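Local atomic coordinates of putative triphosphoribosyl-dephospho-coA synthase (Archaeoglobus fulgidus DSM 4304, PDB entry 3H9P), a protein that is of unknown function but belongs to the CitG family and may act as an ATP-binding triphosphoribosyl-dephospho-CoA synthase. Residues A[74-79]-A[244-249]; A[155-160]-A[236-241]. One frame throughout, in Å; residues are numbered along the deposited sequence.

Contact 1: A[74-79]-A[244-249]; sequences GGMVDI and LAEGWR
Glu246 and Met76, a selenomethionine, make a polar contact near the surface of the helical fold, where the last residue of helix 230-246 meets the start of helix 76-88. The backbones come closest at Gly75 and Glu246, whose CA atoms lie 4.7 Å apart. Glu246 OE1 accepts a hydrogen bond from Met76 N at 2.8 Å; its N-H...O angle is 163°, and the donor lies nearly along the C-O axis. The side chain gets there by a bend: CG is anti to the backbone N (chi1 -173°), and chi2 of 58° turns CD out of the extended course. Water 1 extends the grip by one residue, donating to Glu246 OE1 at 2.7 Å and accepting from Val77 N at 3.0 Å. One carboxylate oxygen thus serves two successive amides of the first turn, and its negative charge would be expected to suit the positive end of the helix dipole. Gly75, at the N-cap position, has no CB to clash with Glu246 OE1, which comes within 3.4 Å of Gly75 CA. Beside the hydrogen bond the side chains run at a slant, CB of Met76 3.8 Å from CB of Glu246 and SE of Met76 4.1 Å from CG of Glu246. Met76 also touches Leu242, and Ile158 and Lys162 of helix 155-167. Within the turn, Asp78 OD2 takes a weak bond from Gly75 N, as in one half of a capping box. The bonds of Glu246 are characteristic of a helix N-terminus whose first-turn amides are met by a carboxylate from a distant part of the chain.

Contact 2: A[155-160]-A[236-241]; sequences KISIEG and TASSIF
Ser239, Ser157 and Ser238 have the most surface buried where helices 155-167 and 230-246 cross in the interior, and their hydroxyls, with the carbonyl of Ser157, supply the polar part of the interface. Over the two short segments the axes approach to 7.7 Å with a signed crossing angle of -63°, and the CA atoms of Ser157 and Ser239 are just 4.3 Å apart. Ser239 points OG across the gap to Ser157 O at 3.0 Å, but Leu235 O on its own helix is also in reach. The same Ser157 O is 3.5 Å from Ser239 CA, a CA-H...O contact with an angle of 135° at the hydrogen. OG of Ser239 also lies 3.3 Å from CA of Gly160, a residue without a side chain, which lets the hydroxyl settle directly against the backbone. One residue back along helix 230-246, Ser238 OG meets Ser157 OG at 2.6 Å. Here chi1 of 62° sets the Ser238 hydroxyl between its backbone N and carbonyl carbon, whereas the Ser157 hydroxyl is anti to its carbonyl carbon. Glu149 OE1 gives Ser157 OG a partner outside the pair. The Ser238 proton, like that of Ser239, has a second acceptor in Leu235 O, so neither bond across the helices is settled. Apolar side chains pack on two of the serines: Leu177 of helix 171-182 on Ser239, and Leu63 and Leu67 of helix 58-68 on Ser238. Small residues at the crossing point let the axes come this near, as in close helix-helix crossings of all-helical proteins.

From the N terminus the chain first passes 74-79, at the start of helix 76-88, then 155-160 at the beginning of helix 155-167, and returns through 236-241 and 244-249 on the last helix, 230-246. Contact 2 closes a loop of 75 residues, 59 of them helical, and is nested inside the 164-residue loop closed by contact 1, so the two do not cross. Their centres lie about 11 Å apart, contact 2 deeper and contact 1 nearer the surface. They share helix 230-246 and also meet directly, since Met76 CE packs against Ile158 CG2. Helices 76-88, 155-167 and 230-246 are thereby joined pairwise.

Contact 1: A[74-79]-A[244-249]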
loop_
_atom_site.group_PDB
_atom_site.type_symbol
_atom_site.label_atom_id
_atom_site.label_comp_id
_atom_site.label_asym_id
_atom_site.label_seq_id
_atom_site.Cartn_x
_atom_site.Cartn_y
_atom_site.Cartn_z
ATOM N N GLY A 74 29.381 0.886 17.290
ATOM C CA GLY A 74 29.890 2.110 17.965
ATOM C C GLY A 74 28.738 2.880 18.601
ATOM O O GLY A 74 27.874 2.294 19.248
ATOM N N GLY A 75 28.703 4.193 18.426
ATOM C CA GLY A 75 27.573 4.972 18.904
ATOM C C GLY A 75 26.392 4.881 17.951
ATOM O O GLY A 75 26.368 4.072 17.020
HETATM N N MSE A 76 25.421 5.740 18.191
HETATM C CA MSE A 76 24.135 5.735 17.493
HETATM C C MSE A 76 24.186 5.984 15.970
HETATM O O MSE A 76 23.442 5.356 15.218
HETATM C CB MSE A 76 23.193 6.670 18.241
HETATM C CG MSE A 76 22.517 7.723 17.451
HETATM SE SE MSE A 76 22.163 9.303 18.520
HETATM C CE MSE A 76 21.655 10.478 17.115
ATOM N N VAL A 77 25.077 6.876 15.521
ATOM C CA VAL A 77 25.280 7.082 14.082
ATOM C C VAL A 77 25.993 5.911 13.433
ATOM O O VAL A 77 25.649 5.516 12.338
ATOM C CB VAL A 77 25.962 8.423 13.767
ATOM C CG1 VAL A 77 26.657 8.394 12.410
ATOM C CG2 VAL A 77 24.929 9.539 13.756
ATOM N N ASP A 78 26.956 5.327 14.127
ATOM C CA ASP A 78 27.593 4.094 13.685
ATOM C C ASP A 78 26.645 2.913 13.554
ATOM O O ASP A 78 26.809 2.110 12.639
ATOM C CB ASP A 78 28.754 3.738 14.595
ATOM C CG ASP A 78 29.841 4.756 14.523
ATOM O OD1 ASP A 78 30.112 5.253 13.392
ATOM O OD2 ASP A 78 30.399 5.100 15.597
ATOM N N ILE A 79 25.668 2.793 14.446
ATOM C CA ILE A 79 24.804 1.611 14.422
ATOM C C ILE A 79 23.904 1.716 13.214
ATOM O O ILE A 79 23.756 0.776 12.422
ATOM C CB ILE A 79 23.909 1.521 15.672
ATOM C CG1 ILE A 79 24.730 1.576 16.974
ATOM C CG2 ILE A 79 22.973 0.269 15.611
ATOM C CD1 ILE A 79 25.692 0.498 17.141
ATOM N N LEU A 244 20.201 4.872 23.978
ATOM C CA LEU A 244 20.879 3.955 24.929
ATOM C C LEU A 244 22.287 3.624 24.487
ATOM O O LEU A 244 23.230 3.642 25.298
ATOM C CB LEU A 244 20.119 2.636 25.078
ATOM C CG LEU A 244 18.767 2.711 25.790
ATOM C CD1 LEU A 244 18.128 1.357 25.791
ATOM C CD2 LEU A 244 18.921 3.252 27.229
ATOM N N ALA A 245 22.432 3.333 23.200
ATOM C CA ALA A 245 23.732 2.970 22.696
ATOM C C ALA A 245 24.640 4.162 22.695
ATOM O O ALA A 245 25.830 4.015 22.892
ATOM C CB ALA A 245 23.642 2.379 21.316
ATOM N N GLU A 246 24.077 5.348 22.485
ATOM C CA GLU A 246 24.895 6.571 22.429
ATOM C C GLU A 246 25.415 6.949 23.829
ATOM O O GLU A 246 26.545 7.389 24.001
ATOM C CB GLU A 246 24.088 7.719 21.797
ATOM C CG GLU A 246 24.890 9.007 21.526
ATOM C CD GLU A 246 26.117 8.813 20.613
ATOM O OE1 GLU A 246 26.149 7.901 19.761
ATOM O OE2 GLU A 246 27.063 9.611 20.747
ATOM N N GLY A 247 24.568 6.758 24.830
ATOM C CA GLY A 247 24.901 7.053 26.224
ATOM C C GLY A 247 23.901 8.087 26.663
ATOM O O GLY A 247 24.091 9.260 26.410
ATOM N N TRP A 248 22.827 7.640 27.300
ATOM C CA TRP A 248 21.735 8.503 27.744
ATOM C C TRP A 248 21.781 8.620 29.275
ATOM O O TRP A 248 21.299 7.760 29.999
ATOM C CB TRP A 248 20.398 7.950 27.207
ATOM C CG TRP A 248 19.154 8.784 27.463
ATOM C CD1 TRP A 248 19.082 10.135 27.725
ATOM C CD2 TRP A 248 17.803 8.306 27.457
ATOM N NE1 TRP A 248 17.761 10.515 27.896
ATOM C CE2 TRP A 248 16.961 9.415 27.737
ATOM C CE3 TRP A 248 17.223 7.046 27.265
ATOM C CZ2 TRP A 248 15.575 9.295 27.840
ATOM C CZ3 TRP A 248 15.835 6.931 27.341
ATOM C CH2 TRP A 248 15.027 8.052 27.632
ATOM N N ARG A 249 22.386 9.704 29.761
ATOM C CA ARG A 249 22.736 9.829 31.187
ATOM C C ARG A 249 21.812 10.868 31.773
ATOM O O ARG A 249 22.039 12.051 31.484
ATOM C CB ARG A 249 24.189 10.309 31.384
ATOM C CG ARG A 249 25.185 10.006 30.241
ATOM C CD ARG A 249 26.200 8.965 30.672
ATOM N NE ARG A 249 27.192 8.639 29.638
ATOM C CZ ARG A 249 27.414 7.403 29.192
ATOM N NH1 ARG A 249 26.723 6.392 29.680
ATOM N NH2 ARG A 249 28.342 7.160 28.275
ATOM O OXT ARG A 249 20.849 10.552 32.501
HETATM O O HOH W 1 27.105 8.283 17.311
#

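Contact 2: A[155-160]-A[236-241]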
loop_
_atom_site.group_PDB
_atom_site.type_symbol
_atom_site.label_atom_id
_atom_site.label_comp_id
_atom_site.label_asym_id
_atom_site.label_seq_id
_atom_site.Cartn_x
_atom_site.Cartn_y
_atom_site.Cartn_z
ATOM N N LYS A 155 16.826 7.778 9.766
ATOM C CA LYS A 155 16.823 9.218 10.079
ATOM C C LYS A 155 15.807 9.642 11.166
ATOM O O LYS A 155 16.126 10.462 12.013
ATOM C CB LYS A 155 16.675 10.041 8.816
ATOM C CG LYS A 155 18.011 10.145 8.048
ATOM C CD LYS A 155 17.801 10.326 6.544
ATOM C CE LYS A 155 17.332 11.729 6.160
ATOM N NZ LYS A 155 16.847 11.796 4.717
ATOM N N ILE A 156 14.607 9.089 11.162
ATOM C CA ILE A 156 13.670 9.394 12.239
ATOM C C ILE A 156 14.148 8.905 13.622
ATOM O O ILE A 156 14.075 9.625 14.604
ATOM C CB ILE A 156 12.264 8.864 11.905
ATOM C CG1 ILE A 156 11.784 9.546 10.609
ATOM C CG2 ILE A 156 11.311 9.152 13.044
ATOM C CD1 ILE A 156 10.691 8.770 9.788
ATOM N N SER A 157 14.703 7.712 13.686
ATOM C CA SER A 157 15.157 7.155 14.935
ATOM C C SER A 157 16.285 7.957 15.572
ATOM O O SER A 157 16.303 8.153 16.791
ATOM C CB SER A 157 15.601 5.695 14.709
ATOM O OG SER A 157 14.494 4.954 14.209
ATOM N N ILE A 158 17.229 8.380 14.742
ATOM C CA ILE A 158 18.360 9.247 15.134
ATOM C C ILE A 158 17.899 10.600 15.671
ATOM O O ILE A 158 18.366 11.043 16.722
ATOM C CB ILE A 158 19.331 9.485 13.933
ATOM C CG1 ILE A 158 20.033 8.178 13.591
ATOM C CG2 ILE A 158 20.379 10.618 14.223
ATOM C CD1 ILE A 158 20.647 8.158 12.207
ATOM N N GLU A 159 16.963 11.221 14.969
ATOM C CA GLU A 159 16.364 12.493 15.391
ATOM C C GLU A 159 15.631 12.303 16.718
ATOM O O GLU A 159 15.730 13.145 17.611
ATOM C CB GLU A 159 15.408 13.042 14.293
ATOM C CG GLU A 159 14.419 14.079 14.783
ATOM C CD GLU A 159 13.216 14.286 13.866
ATOM O OE1 GLU A 159 13.006 13.508 12.881
ATOM O OE2 GLU A 159 12.447 15.248 14.145
ATOM N N GLY A 160 14.905 11.197 16.849
ATOM C CA GLY A 160 14.276 10.850 18.116
ATOM C C GLY A 160 15.330 10.625 19.210
ATOM O O GLY A 160 15.137 11.074 20.362
ATOM N N THR A 236 9.379 5.286 18.506
ATOM C CA THR A 236 9.820 5.751 19.801
ATOM C C THR A 236 10.806 4.713 20.384
ATOM O O THR A 236 11.810 5.055 20.997
ATOM C CB THR A 236 8.601 5.980 20.679
ATOM O OG1 THR A 236 7.849 7.015 20.068
ATOM C CG2 THR A 236 8.974 6.390 22.135
ATOM N N ALA A 237 10.523 3.448 20.133
ATOM C CA ALA A 237 11.336 2.366 20.645
ATOM C C ALA A 237 12.664 2.314 19.947
ATOM O O ALA A 237 13.673 2.075 20.587
ATOM C CB ALA A 237 10.596 1.009 20.486
ATOM N N SER A 238 12.682 2.488 18.635
ATOM C CA SER A 238 13.959 2.409 17.940
ATOM C C SER A 238 14.857 3.603 18.353
ATOM O O SER A 238 16.080 3.453 18.445
ATOM C CB SER A 238 13.757 2.335 16.429
ATOM O OG SER A 238 13.128 3.493 15.945
ATOM N N SER A 239 14.230 4.774 18.581
ATOM C CA SER A 239 14.919 5.962 19.093
ATOM C C SER A 239 15.542 5.733 20.490
ATOM O O SER A 239 16.636 6.217 20.738
ATOM C CB SER A 239 13.957 7.161 19.192
ATOM O OG SER A 239 13.595 7.626 17.928
ATOM N N ILE A 240 14.804 5.054 21.386
ATOM C CA ILE A 240 15.295 4.691 22.704
ATOM C C ILE A 240 16.530 3.818 22.561
ATOM O O ILE A 240 17.532 4.055 23.203
ATOM C CB ILE A 240 14.219 3.941 23.571
ATOM C CG1 ILE A 240 13.061 4.868 23.972
ATOM C CG2 ILE A 240 14.850 3.387 24.873
ATOM C CD1 ILE A 240 11.841 4.146 24.568
ATOM N N PHE A 241 16.452 2.812 21.694
ATOM C CA PHE A 241 17.577 1.947 21.455
ATOM C C PHE A 241 18.812 2.736 21.025
ATOM O O PHE A 241 19.878 2.548 21.570
ATOM C CB PHE A 241 17.303 0.790 20.477
ATOM C CG PHE A 241 18.525 -0.130 20.312
ATOM C CD1 PHE A 241 18.844 -1.068 21.284
ATOM C CD2 PHE A 241 19.414 0.047 19.258
ATOM C CE1 PHE A 241 20.004 -1.868 21.191
ATOM C CE2 PHE A 241 20.578 -0.746 19.143
ATOM C CZ PHE A 241 20.876 -1.700 20.121
#